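Transcriptional regulator, LacI family (Burkholderia phymatum, PDB 2RGY) probably regulates transcription as a LacI-family DNA-binding protein, its periplasmic-binding-protein-like domain being expected to sense a small sugar-like effector. Local coordinates at residues A[69-80]-A[90-98]. Sequence-based numbering, arbitrary orientation.
Sequences DGVVVISHDLHD and HPKMVFLNR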
loop_
_atom_site.group_PDB
_atom_site.type_symbol
_atom_site.label_atom_id
_atom_site.label_comp_id
_atom_site.label_asym_id
_atom_site.label_seq_id
_atom_site.Cartn_x
_atom_site.Cartn_y
_atom_site.Cartn_z
ATOM N N ASP A 69 14.422 20.582 8.789
ATOM C CA ASP A 69 15.479 21.251 8.034
ATOM C C ASP A 69 15.054 21.478 6.584
ATOM O O ASP A 69 15.439 22.461 5.954
ATOM C CB ASP A 69 16.770 20.434 8.077
ATOM C CG ASP A 69 17.294 20.258 9.488
ATOM O OD1 ASP A 69 17.310 21.257 10.238
ATOM O OD2 ASP A 69 17.695 19.130 9.838
ATOM N N GLY A 70 14.261 20.551 6.066
ATOM C CA GLY A 70 13.773 20.650 4.702
ATOM C C GLY A 70 12.430 19.954 4.631
ATOM O O GLY A 70 12.111 19.140 5.498
ATOM N N VAL A 71 11.636 20.263 3.615
ATOM C CA VAL A 71 10.337 19.626 3.488
ATOM C C VAL A 71 10.092 19.102 2.078
ATOM O O VAL A 71 10.269 19.830 1.093
ATOM C CB VAL A 71 9.204 20.604 3.856
ATOM C CG1 VAL A 71 7.863 19.892 3.759
ATOM C CG2 VAL A 71 9.423 21.150 5.253
ATOM N N VAL A 72 9.711 17.829 1.991
ATOM C CA VAL A 72 9.412 17.193 0.715
ATOM C C VAL A 72 7.895 17.187 0.585
ATOM O O VAL A 72 7.183 16.740 1.485
ATOM C CB VAL A 72 9.926 15.739 0.659
ATOM C CG1 VAL A 72 9.576 15.125 -0.682
ATOM C CG2 VAL A 72 11.439 15.706 0.879
ATOM N N VAL A 73 7.392 17.670 -0.539
ATOM C CA VAL A 73 5.955 17.743 -0.706
ATOM C C VAL A 73 5.406 17.214 -2.015
ATOM O O VAL A 73 5.913 17.537 -3.081
ATOM C CB VAL A 73 5.474 19.210 -0.542
ATOM C CG1 VAL A 73 3.986 19.310 -0.791
ATOM C CG2 VAL A 73 5.825 19.713 0.840
ATOM N N ILE A 74 4.376 16.377 -1.917
ATOM C CA ILE A 74 3.697 15.860 -3.097
ATOM C C ILE A 74 2.203 15.923 -2.827
ATOM O O ILE A 74 1.718 15.394 -1.831
ATOM C CB ILE A 74 4.089 14.403 -3.455
ATOM C CG1 ILE A 74 3.286 13.943 -4.679
ATOM C CG2 ILE A 74 3.837 13.474 -2.297
ATOM C CD1 ILE A 74 3.716 12.590 -5.229
ATOM N N SER A 75 1.483 16.598 -3.713
ATOM C CA SER A 75 0.044 16.742 -3.580
ATOM C C SER A 75 -0.512 17.321 -4.861
ATOM O O SER A 75 0.054 18.254 -5.425
ATOM C CB SER A 75 -0.293 17.675 -2.414
ATOM O OG SER A 75 -1.657 18.080 -2.444
ATOM N N HIS A 76 -1.615 16.754 -5.332
ATOM C CA HIS A 76 -2.243 17.257 -6.539
ATOM C C HIS A 76 -3.483 18.057 -6.161
ATOM O O HIS A 76 -4.240 18.483 -7.032
ATOM C CB HIS A 76 -2.614 16.098 -7.466
ATOM C CG HIS A 76 -3.619 15.156 -6.880
ATOM N ND1 HIS A 76 -4.907 15.546 -6.572
ATOM C CD2 HIS A 76 -3.530 13.849 -6.552
ATOM C CE1 HIS A 76 -5.567 14.511 -6.082
ATOM N NE2 HIS A 76 -4.757 13.470 -6.058
ATOM N N ASP A 77 -3.686 18.247 -4.858
ATOM C CA ASP A 77 -4.828 19.008 -4.342
ATOM C C ASP A 77 -4.429 20.465 -4.114
ATOM O O ASP A 77 -5.275 21.358 -4.097
ATOM C CB ASP A 77 -5.316 18.423 -3.012
ATOM C CG ASP A 77 -5.950 17.058 -3.166
ATOM O OD1 ASP A 77 -7.043 16.975 -3.757
ATOM O OD2 ASP A 77 -5.360 16.063 -2.695
ATOM N N LEU A 78 -3.136 20.699 -3.911
ATOM C CA LEU A 78 -2.654 22.055 -3.698
ATOM C C LEU A 78 -2.732 22.820 -5.012
ATOM O O LEU A 78 -2.620 22.236 -6.087
ATOM C CB LEU A 78 -1.202 22.046 -3.214
ATOM C CG LEU A 78 -0.863 21.435 -1.850
ATOM C CD1 LEU A 78 0.645 21.426 -1.698
ATOM C CD2 LEU A 78 -1.500 22.252 -0.717
ATOM N N HIS A 79 -2.936 24.125 -4.926
ATOM C CA HIS A 79 -2.992 24.952 -6.123
ATOM C C HIS A 79 -1.630 25.591 -6.271
ATOM O O HIS A 79 -0.918 25.753 -5.283
ATOM C CB HIS A 79 -4.067 26.026 -5.983
ATOM C CG HIS A 79 -5.455 25.496 -6.129
ATOM N ND1 HIS A 79 -5.776 24.181 -5.867
ATOM C CD2 HIS A 79 -6.615 26.109 -6.463
ATOM C CE1 HIS A 79 -7.075 24.007 -6.030
ATOM N NE2 HIS A 79 -7.607 25.162 -6.392
ATOM N N ASP A 80 -1.265 25.964 -7.491
ATOM C CA ASP A 80 0.045 26.563 -7.706
ATOM C C ASP A 80 0.348 27.677 -6.704
ATOM O O ASP A 80 1.457 27.758 -6.186
ATOM C CB ASP A 80 0.164 27.086 -9.147
ATOM C CG ASP A 80 0.223 25.963 -10.185
ATOM O OD1 ASP A 80 0.047 24.782 -9.817
ATOM O OD2 ASP A 80 0.441 26.255 -11.382
ATOM N N HIS A 90 9.089 28.507 3.993
ATOM C CA HIS A 90 10.226 27.618 4.199
ATOM C C HIS A 90 10.907 27.413 2.851
ATOM O O HIS A 90 10.492 26.564 2.060
ATOM C CB HIS A 90 9.711 26.285 4.759
ATOM C CG HIS A 90 10.786 25.409 5.323
ATOM N ND1 HIS A 90 11.690 24.735 4.530
ATOM C CD2 HIS A 90 11.113 25.116 6.601
ATOM C CE1 HIS A 90 12.529 24.062 5.297
ATOM N NE2 HIS A 90 12.200 24.276 6.559
ATOM N N PRO A 91 11.964 28.188 2.569
ATOM C CA PRO A 91 12.677 28.068 1.292
ATOM C C PRO A 91 13.315 26.710 0.965
ATOM O O PRO A 91 13.576 26.424 -0.199
ATOM C CB PRO A 91 13.714 29.194 1.367
ATOM C CG PRO A 91 13.034 30.222 2.236
ATOM C CD PRO A 91 12.461 29.345 3.331
ATOM N N LYS A 92 13.570 25.871 1.965
ATOM C CA LYS A 92 14.172 24.568 1.699
ATOM C C LYS A 92 13.115 23.478 1.554
ATOM O O LYS A 92 12.881 22.685 2.463
ATOM C CB LYS A 92 15.177 24.217 2.797
ATOM C CG LYS A 92 16.447 25.039 2.684
ATOM C CD LYS A 92 17.497 24.658 3.717
ATOM C CE LYS A 92 18.738 25.542 3.548
ATOM N NZ LYS A 92 19.834 25.270 4.551
HETATM N N MSE A 93 12.486 23.470 0.380
HETATM C CA MSE A 93 11.420 22.541 0.020
HETATM C C MSE A 93 11.662 21.978 -1.367
HETATM O O MSE A 93 12.311 22.608 -2.194
HETATM C CB MSE A 93 10.071 23.259 -0.049
HETATM C CG MSE A 93 9.396 23.585 1.267
HETATM SE SE MSE A 93 7.781 24.360 0.926
HETATM C CE MSE A 93 6.806 23.048 0.603
ATOM N N VAL A 94 11.111 20.799 -1.622
ATOM C CA VAL A 94 11.202 20.190 -2.936
ATOM C C VAL A 94 9.797 19.664 -3.253
ATOM O O VAL A 94 9.097 19.157 -2.368
ATOM C CB VAL A 94 12.259 19.049 -2.988
ATOM C CG1 VAL A 94 11.836 17.875 -2.122
ATOM C CG2 VAL A 94 12.463 18.605 -4.431
ATOM N N PHE A 95 9.382 19.807 -4.508
ATOM C CA PHE A 95 8.059 19.383 -4.945
ATOM C C PHE A 95 8.130 18.226 -5.935
ATOM O O PHE A 95 8.839 18.302 -6.931
ATOM C CB PHE A 95 7.341 20.560 -5.598
ATOM C CG PHE A 95 7.201 21.745 -4.702
ATOM C CD1 PHE A 95 6.378 21.687 -3.576
ATOM C CD2 PHE A 95 7.910 22.913 -4.962
ATOM C CE1 PHE A 95 6.260 22.780 -2.714
ATOM C CE2 PHE A 95 7.808 24.017 -4.110
ATOM C CZ PHE A 95 6.977 23.949 -2.979
ATOM N N LEU A 96 7.381 17.163 -5.666
ATOM C CA LEU A 96 7.370 16.000 -6.545
ATOM C C LEU A 96 6.095 15.967 -7.394
ATOM O O LEU A 96 5.036 16.431 -6.968
ATOM C CB LEU A 96 7.436 14.713 -5.721
ATOM C CG LEU A 96 8.266 14.720 -4.435
ATOM C CD1 LEU A 96 8.046 13.409 -3.682
ATOM C CD2 LEU A 96 9.723 14.931 -4.764
ATOM N N ASN A 97 6.215 15.415 -8.597
ATOM C CA ASN A 97 5.096 15.252 -9.527
ATOM C C ASN A 97 4.322 16.489 -9.991
ATOM O O ASN A 97 3.200 16.363 -10.490
ATOM C CB ASN A 97 4.111 14.226 -8.961
ATOM C CG ASN A 97 3.428 13.411 -10.047
ATOM O OD1 ASN A 97 4.068 12.973 -11.008
ATOM N ND2 ASN A 97 2.126 13.182 -9.885
ATOM N N ARG A 98 4.891 17.677 -9.810
ATOM C CA ARG A 98 4.263 18.910 -10.292
ATOM C C ARG A 98 5.317 19.993 -10.433
ATOM O O ARG A 98 6.339 19.970 -9.751
ATOM C CB ARG A 98 3.118 19.385 -9.387
ATOM C CG ARG A 98 3.482 19.803 -7.994
ATOM C CD ARG A 98 2.195 20.072 -7.233
ATOM N NE ARG A 98 1.450 21.191 -7.796
ATOM C CZ ARG A 98 0.168 21.439 -7.553
ATOM N NH1 ARG A 98 -0.527 20.637 -6.760
ATOM N NH2 ARG A 98 -0.414 22.510 -8.086
#
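Val71 and Val73 pair in parallel with Met93 and Phe95, joining strands 70-73 and 93-96 side by side in the sheet. Helix 80-89 links them, making a beta-alpha-beta crossover unit. Four backbone hydrogen bonds form the ladder: Val71 N to Lys92 O, Val94 N to Val71 O, Val73 N to Val94 O and Leu96 N to Val73 O.

Packing is tight on both faces of the sheet. On one, the selenomethionine at Met93 turns about its CG-SE bond (chi3 81°), and its CE presses on Val73 CG2 at 3.5 Å, closer than usual for two carbons. Val73 CB meets Phe95 CD1 at 4.0 Å. Val71 CG2 sits squarely over one face of the His90 ring, 4.2 Å from its centroid, in a CH-pi contact. The ring is also held by a hydrogen bond from NE2 to Cys68 O. On the other face, Val72 and Val94 lie side by side, CG2 to CG1 at 3.7 Å, against Leu255 of helix 244-260.

The solvent side lies at the two ends, with exposed Lys92 extending outward at one and exposed Asp80 at the other. Arg98, by contrast, is buried and firmly held, and reaches out to Asp80. Ser75 O lies in the guanidinium plane, 2.8 Å from NH1. Leu78 O also accepts from NH1, at 2.7 Å, the donor standing above that carbonyl's plane. NH2 forms a salt bridge with Asp80 OD1 at 2.9 Å, the carboxylate turned 71° from the guanidinium. Ser75 OG accepts from Asp77 N in an ST turn. NE of Arg98 is buried without a partner.

The arginine's positive charge is probably balanced by Asp80, while the two carbonyls accept N-H groups, tying the loop and the start of helix 80-89 to the chain just past strand 93-96.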